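Local coordinates for UDP-L-Rhamnose Synthase (Acanthamoeba polyphaga mimivirus, PDB 7JID), which probably makes UDP-L-rhamnose in the last, NADPH-dependent steps of nucleotide-sugar synthesis, at residues M4-G16 / L23-A37. Numbering follows the deposited sequence.
Sequences MKWLIFGNKGWIG and LEQQGEQVVGAQSRA. With NAP (NADP nicotinamide-adenine-dinucleotide phosphate), chain D.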
loop_
_atom_site.group_PDB
_atom_site.type_symbol
_atom_site.label_atom_id
_atom_site.label_comp_id
_atom_site.label_asym_id
_atom_site.label_seq_id
_atom_site.Cartn_x
_atom_site.Cartn_y
_atom_site.Cartn_z
ATOM N N MET A 4 8.237 17.561 27.841
ATOM C CA MET A 4 8.359 17.755 26.355
ATOM C C MET A 4 6.969 17.903 25.718
ATOM O O MET A 4 5.959 17.734 26.417
ATOM C CB MET A 4 9.079 16.572 25.698
ATOM C CG MET A 4 10.518 16.386 26.141
ATOM S SD MET A 4 11.367 15.014 25.347
ATOM C CE MET A 4 10.126 13.739 25.578
ATOM N N LYS A 5 6.937 18.177 24.413
ATOM C CA LYS A 5 5.701 18.387 23.608
ATOM C C LYS A 5 5.485 17.181 22.688
ATOM O O LYS A 5 6.377 16.901 21.884
ATOM C CB LYS A 5 5.809 19.659 22.764
ATOM C CG LYS A 5 4.492 20.083 22.137
ATOM C CD LYS A 5 4.606 21.247 21.202
ATOM C CE LYS A 5 4.693 22.570 21.928
ATOM N NZ LYS A 5 4.298 23.672 21.021
ATOM N N TRP A 6 4.338 16.518 22.833
ATOM C CA TRP A 6 4.005 15.252 22.130
ATOM C C TRP A 6 2.804 15.496 21.224
ATOM O O TRP A 6 1.696 15.833 21.754
ATOM C CB TRP A 6 3.697 14.146 23.133
ATOM C CG TRP A 6 4.786 13.796 24.101
ATOM C CD1 TRP A 6 5.252 14.577 25.121
ATOM C CD2 TRP A 6 5.491 12.547 24.206
ATOM N NE1 TRP A 6 6.239 13.932 25.809
ATOM C CE2 TRP A 6 6.377 12.654 25.303
ATOM C CE3 TRP A 6 5.452 11.331 23.507
ATOM C CZ2 TRP A 6 7.224 11.616 25.694
ATOM C CZ3 TRP A 6 6.323 10.328 23.865
ATOM C CH2 TRP A 6 7.161 10.442 24.974
ATOM N N LEU A 7 3.009 15.378 19.917
ATOM C CA LEU A 7 1.911 15.500 18.941
ATOM C C LEU A 7 1.350 14.093 18.682
ATOM O O LEU A 7 2.134 13.263 18.226
ATOM C CB LEU A 7 2.444 16.127 17.656
ATOM C CG LEU A 7 1.425 16.246 16.528
ATOM C CD1 LEU A 7 0.251 17.113 16.953
ATOM C CD2 LEU A 7 2.068 16.772 15.283
ATOM N N ILE A 8 0.074 13.906 18.962
ATOM C CA ILE A 8 -0.567 12.558 18.917
ATOM C C ILE A 8 -1.595 12.539 17.788
ATOM O O ILE A 8 -2.631 13.217 17.892
ATOM C CB ILE A 8 -1.194 12.186 20.273
ATOM C CG1 ILE A 8 -0.232 12.369 21.462
ATOM C CG2 ILE A 8 -1.762 10.762 20.210
ATOM C CD1 ILE A 8 1.088 11.651 21.316
ATOM N N PHE A 9 -1.363 11.659 16.831
ATOM C CA PHE A 9 -2.335 11.287 15.781
ATOM C C PHE A 9 -3.140 10.090 16.286
ATOM O O PHE A 9 -2.522 9.171 16.842
ATOM C CB PHE A 9 -1.601 10.917 14.499
ATOM C CG PHE A 9 -1.062 12.118 13.766
ATOM C CD1 PHE A 9 -1.776 12.728 12.746
ATOM C CD2 PHE A 9 0.172 12.645 14.117
ATOM C CE1 PHE A 9 -1.279 13.857 12.116
ATOM C CE2 PHE A 9 0.674 13.765 13.477
ATOM C CZ PHE A 9 -0.050 14.364 12.463
ATOM N N GLY A 10 -4.461 10.139 16.178
ATOM C CA GLY A 10 -5.339 9.114 16.763
ATOM C C GLY A 10 -5.604 9.366 18.239
ATOM O O GLY A 10 -5.961 8.424 18.987
ATOM N N ASN A 11 -5.431 10.611 18.704
ATOM C CA ASN A 11 -5.534 10.853 20.166
ATOM C C ASN A 11 -6.975 10.703 20.683
ATOM O O ASN A 11 -7.115 10.610 21.900
ATOM C CB ASN A 11 -4.931 12.191 20.565
ATOM C CG ASN A 11 -5.859 13.323 20.239
ATOM O OD1 ASN A 11 -6.337 14.022 21.143
ATOM N ND2 ASN A 11 -6.096 13.497 18.954
ATOM N N LYS A 12 -8.004 10.653 19.828
ATOM C CA LYS A 12 -9.414 10.405 20.216
ATOM C C LYS A 12 -9.728 8.920 20.134
ATOM O O LYS A 12 -10.820 8.517 20.509
ATOM C CB LYS A 12 -10.382 11.150 19.294
ATOM C CG LYS A 12 -10.174 12.650 19.256
ATOM C CD LYS A 12 -10.058 13.272 20.620
ATOM C CE LYS A 12 -10.995 14.447 20.816
ATOM N NZ LYS A 12 -12.383 13.986 21.068
ATOM N N GLY A 13 -8.802 8.125 19.623
ATOM C CA GLY A 13 -9.071 6.690 19.504
ATOM C C GLY A 13 -8.931 5.984 20.840
ATOM O O GLY A 13 -8.501 6.607 21.840
ATOM N N TRP A 14 -9.216 4.679 20.861
ATOM C CA TRP A 14 -9.141 3.907 22.124
ATOM C C TRP A 14 -7.725 3.984 22.699
ATOM O O TRP A 14 -7.565 4.382 23.868
ATOM C CB TRP A 14 -9.622 2.485 21.851
ATOM C CG TRP A 14 -9.507 1.545 22.996
ATOM C CD1 TRP A 14 -10.025 1.699 24.242
ATOM C CD2 TRP A 14 -8.881 0.256 22.962
ATOM N NE1 TRP A 14 -9.733 0.600 25.006
ATOM C CE2 TRP A 14 -9.033 -0.306 24.249
ATOM C CE3 TRP A 14 -8.180 -0.464 21.989
ATOM C CZ2 TRP A 14 -8.526 -1.564 24.572
ATOM C CZ3 TRP A 14 -7.681 -1.708 22.299
ATOM C CH2 TRP A 14 -7.868 -2.257 23.569
ATOM N N ILE A 15 -6.720 3.510 21.959
ATOM C CA ILE A 15 -5.324 3.491 22.451
ATOM C C ILE A 15 -4.795 4.912 22.561
ATOM O O ILE A 15 -4.142 5.198 23.534
ATOM C CB ILE A 15 -4.438 2.555 21.631
ATOM C CG1 ILE A 15 -5.042 1.147 21.641
ATOM C CG2 ILE A 15 -3.013 2.616 22.121
ATOM C CD1 ILE A 15 -4.207 0.133 20.886
ATOM N N GLY A 16 -5.017 5.755 21.556
ATOM C CA GLY A 16 -4.442 7.110 21.612
ATOM C C GLY A 16 -4.942 7.892 22.805
ATOM O O GLY A 16 -4.110 8.607 23.405
ATOM N N LEU A 23 0.487 10.279 29.335
ATOM C CA LEU A 23 1.515 11.314 29.058
ATOM C C LEU A 23 1.218 12.544 29.930
ATOM O O LEU A 23 2.189 13.159 30.448
ATOM C CB LEU A 23 1.503 11.648 27.561
ATOM C CG LEU A 23 2.303 10.692 26.657
ATOM C CD1 LEU A 23 2.054 11.030 25.194
ATOM C CD2 LEU A 23 3.790 10.714 26.926
ATOM N N GLU A 24 -0.065 12.850 30.119
ATOM C CA GLU A 24 -0.542 14.065 30.825
ATOM C C GLU A 24 -0.363 13.873 32.335
ATOM O O GLU A 24 0.112 14.824 32.986
ATOM C CB GLU A 24 -1.969 14.387 30.399
ATOM C CG GLU A 24 -1.986 15.095 29.058
ATOM C CD GLU A 24 -3.306 15.710 28.656
ATOM O OE1 GLU A 24 -4.353 15.117 28.986
ATOM O OE2 GLU A 24 -3.279 16.766 27.992
ATOM N N GLN A 25 -0.640 12.672 32.853
ATOM C CA GLN A 25 -0.396 12.330 34.284
ATOM C C GLN A 25 1.116 12.393 34.580
ATOM O O GLN A 25 1.485 12.759 35.708
ATOM C CB GLN A 25 -1.043 10.980 34.625
ATOM C CG GLN A 25 -0.066 9.840 34.880
ATOM C CD GLN A 25 -0.750 8.503 35.065
ATOM O OE1 GLN A 25 -1.968 8.371 34.931
ATOM N NE2 GLN A 25 0.036 7.488 35.386
ATOM N N GLN A 26 1.969 12.078 33.602
ATOM C CA GLN A 26 3.446 12.118 33.730
ATOM C C GLN A 26 3.977 13.559 33.620
ATOM O O GLN A 26 5.203 13.726 33.685
ATOM C CB GLN A 26 4.103 11.234 32.670
ATOM C CG GLN A 26 3.888 9.746 32.890
ATOM C CD GLN A 26 4.784 8.920 32.000
ATOM O OE1 GLN A 26 5.537 9.448 31.196
ATOM N NE2 GLN A 26 4.656 7.611 32.080
ATOM N N GLY A 27 3.108 14.553 33.415
ATOM C CA GLY A 27 3.499 15.977 33.348
ATOM C C GLY A 27 3.937 16.402 31.953
ATOM O O GLY A 27 4.585 17.463 31.826
ATOM N N GLU A 28 3.632 15.609 30.917
ATOM C CA GLU A 28 3.998 15.987 29.529
ATOM C C GLU A 28 2.901 16.859 28.920
ATOM O O GLU A 28 1.735 16.780 29.352
ATOM C CB GLU A 28 4.249 14.759 28.651
ATOM C CG GLU A 28 5.287 13.810 29.215
ATOM C CD GLU A 28 6.724 14.289 29.257
ATOM O OE1 GLU A 28 7.202 14.880 28.285
ATOM O OE2 GLU A 28 7.408 13.955 30.244
ATOM N N GLN A 29 3.277 17.665 27.929
ATOM C CA GLN A 29 2.324 18.457 27.120
ATOM C C GLN A 29 1.902 17.603 25.918
ATOM O O GLN A 29 2.755 17.242 25.159
ATOM C CB GLN A 29 2.947 19.759 26.641
ATOM C CG GLN A 29 1.922 20.688 26.000
ATOM C CD GLN A 29 2.541 21.881 25.311
ATOM O OE1 GLN A 29 3.750 22.096 25.358
ATOM N NE2 GLN A 29 1.708 22.648 24.624
ATOM N N VAL A 30 0.615 17.319 25.792
ATOM C CA VAL A 30 0.053 16.512 24.680
ATOM C C VAL A 30 -0.736 17.449 23.764
ATOM O O VAL A 30 -1.619 18.188 24.274
ATOM C CB VAL A 30 -0.822 15.386 25.241
ATOM C CG1 VAL A 30 -1.595 14.669 24.159
ATOM C CG2 VAL A 30 0.020 14.410 26.036
ATOM N N VAL A 31 -0.441 17.389 22.471
ATOM C CA VAL A 31 -1.184 18.115 21.400
ATOM C C VAL A 31 -1.873 17.054 20.540
ATOM O O VAL A 31 -1.146 16.235 19.953
ATOM C CB VAL A 31 -0.244 18.999 20.558
ATOM C CG1 VAL A 31 -0.987 19.808 19.500
ATOM C CG2 VAL A 31 0.617 19.917 21.405
ATOM N N GLY A 32 -3.203 17.013 20.556
ATOM C CA GLY A 32 -3.964 16.179 19.605
ATOM C C GLY A 32 -3.822 16.741 18.204
ATOM O O GLY A 32 -4.164 17.908 18.008
ATOM N N ALA A 33 -3.321 15.967 17.244
ATOM C CA ALA A 33 -3.153 16.412 15.846
ATOM C C ALA A 33 -4.518 16.767 15.259
ATOM O O ALA A 33 -5.493 15.999 15.385
ATOM C CB ALA A 33 -2.447 15.359 15.018
ATOM N N GLN A 34 -4.590 17.931 14.617
ATOM C CA GLN A 34 -5.791 18.343 13.853
ATOM C C GLN A 34 -5.724 17.827 12.412
ATOM O O GLN A 34 -6.805 17.725 11.790
ATOM C CB GLN A 34 -5.936 19.862 13.896
ATOM C CG GLN A 34 -6.149 20.355 15.322
ATOM C CD GLN A 34 -7.318 19.673 15.984
ATOM O OE1 GLN A 34 -7.167 18.915 16.953
ATOM N NE2 GLN A 34 -8.503 19.908 15.446
ATOM N N SER A 35 -4.543 17.507 11.883
ATOM C CA SER A 35 -4.403 17.082 10.465
ATOM C C SER A 35 -4.724 15.586 10.339
ATOM O O SER A 35 -4.503 14.856 11.313
ATOM C CB SER A 35 -3.049 17.424 9.897
ATOM O OG SER A 35 -2.019 16.697 10.532
ATOM N N ARG A 36 -5.283 15.194 9.196
ATOM C CA ARG A 36 -5.431 13.774 8.798
ATOM C C ARG A 36 -4.065 13.305 8.305
ATOM O O ARG A 36 -3.383 14.041 7.579
ATOM C CB ARG A 36 -6.552 13.616 7.772
ATOM C CG ARG A 36 -7.914 14.133 8.224
ATOM C CD ARG A 36 -8.339 13.511 9.512
ATOM N NE ARG A 36 -8.626 12.081 9.341
ATOM C CZ ARG A 36 -9.270 11.368 10.252
ATOM N NH1 ARG A 36 -9.637 11.928 11.387
ATOM N NH2 ARG A 36 -9.586 10.114 10.034
ATOM N N ALA A 37 -3.651 12.109 8.717
ATOM C CA ALA A 37 -2.277 11.637 8.464
ATOM C C ALA A 37 -2.024 11.493 6.964
ATOM O O ALA A 37 -0.890 11.597 6.581
ATOM C CB ALA A 37 -2.001 10.360 9.189
HETATM P PA NAP D . -9.570 3.227 17.203
HETATM O O1A NAP D . -10.267 3.417 18.531
HETATM O O2A NAP D . -10.401 3.016 15.976
HETATM O O5B NAP D . -8.662 4.519 17.087
HETATM C C5B NAP D . -8.093 4.893 15.831
HETATM C C4B NAP D . -7.965 6.395 15.633
HETATM O O4B NAP D . -7.243 6.700 14.447
HETATM C C3B NAP D . -9.359 6.997 15.519
HETATM O O3B NAP D . -9.327 8.095 16.462
HETATM C C2B NAP D . -9.397 7.469 14.071
HETATM O O2B NAP D . -10.045 8.704 14.017
HETATM C C1B NAP D . -7.930 7.695 13.713
HETATM N N9A NAP D . -7.546 7.679 12.315
HETATM C C8A NAP D . -7.713 6.690 11.448
HETATM N N7A NAP D . -7.194 7.011 10.261
HETATM C C5A NAP D . -6.693 8.248 10.373
HETATM C C6A NAP D . -6.061 9.136 9.477
HETATM N N6A NAP D . -5.862 8.757 8.236
HETATM N N1A NAP D . -5.703 10.370 9.977
HETATM C C2A NAP D . -5.926 10.676 11.262
HETATM N N3A NAP D . -6.531 9.906 12.180
HETATM C C4A NAP D . -6.905 8.674 11.740
HETATM O O3 NAP D . -8.492 2.032 17.155
HETATM P PN NAP D . -7.398 1.649 18.293
HETATM O O1N NAP D . -7.788 0.206 18.568
HETATM O O2N NAP D . -7.126 2.675 19.311
HETATM O O5D NAP D . -6.121 1.476 17.373
HETATM C C5D NAP D . -5.074 2.386 17.064
HETATM C C4D NAP D . -4.363 1.866 15.779
HETATM O O4D NAP D . -3.029 1.630 16.100
HETATM C C3D NAP D . -4.958 0.529 15.394
HETATM O O3D NAP D . -4.517 0.071 14.060
HETATM C C2D NAP D . -4.405 -0.177 16.654
HETATM O O2D NAP D . -4.368 -1.611 16.693
HETATM C C1D NAP D . -3.001 0.358 16.759
HETATM P P2B NAP D . -11.339 8.914 13.122
HETATM O O1X NAP D . -12.498 8.335 13.811
HETATM O O2X NAP D . -11.361 10.451 13.215
HETATM O O3X NAP D . -11.192 8.388 11.690
HETATM O O HOH W 1 -7.263 14.984 17.297
#
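The backbones of Trp6 and Ile8 hydrogen-bond to Gln29, Val31 and Ala33 in the first beta-alpha-beta unit of a Rossmann fold, where strands 5-9 and 29-32 run parallel and helix 14-25 crosses over between them. The backbone ladder continues from Gln29 N on Met4 O to Ala33 N on Ile8 O; its shortest rung, Val31 N to Trp6 O at 2.7 Å, is almost straight at 179°.

At the start of strand 5-9, Glu28 OE1 accepts two hydrogen bonds from opposite faces of its carboxylate, from Met4 N at 2.9 Å and from Trp6 NE1 at 2.8 Å. The indole meets it edge-on, the two planes 81° apart, while Glu28 OE2 forms a salt bridge with Arg207; this would probably favour the charged carboxylate.

Two CH-pi contacts follow. Leu23 CD2 sits 3.5 Å from the centroid of the six-membered ring of Trp6, and Leu23 CD1 meets Ile8 CD1 tip to tip, joining the helix to the sheet. Ala33 CB lies over the centre of the Phe9 ring, which turns back to it because CG stands anti to the carbonyl carbon (chi1 -75°).

Both segments hold NADP. Trp14 N and Ile15 N, at the start of the helix behind N-cap Gly13, bind one oxygen on each pyrophosphate phosphorus. Beyond strand 29-32, Arg36 spreads a guanidinium face over the adenine while its NH1 and NH2 grip the 2'-phosphate, a pairing that suits NADP, and Ala37 N donates to adenine N1A at 3.0 Å.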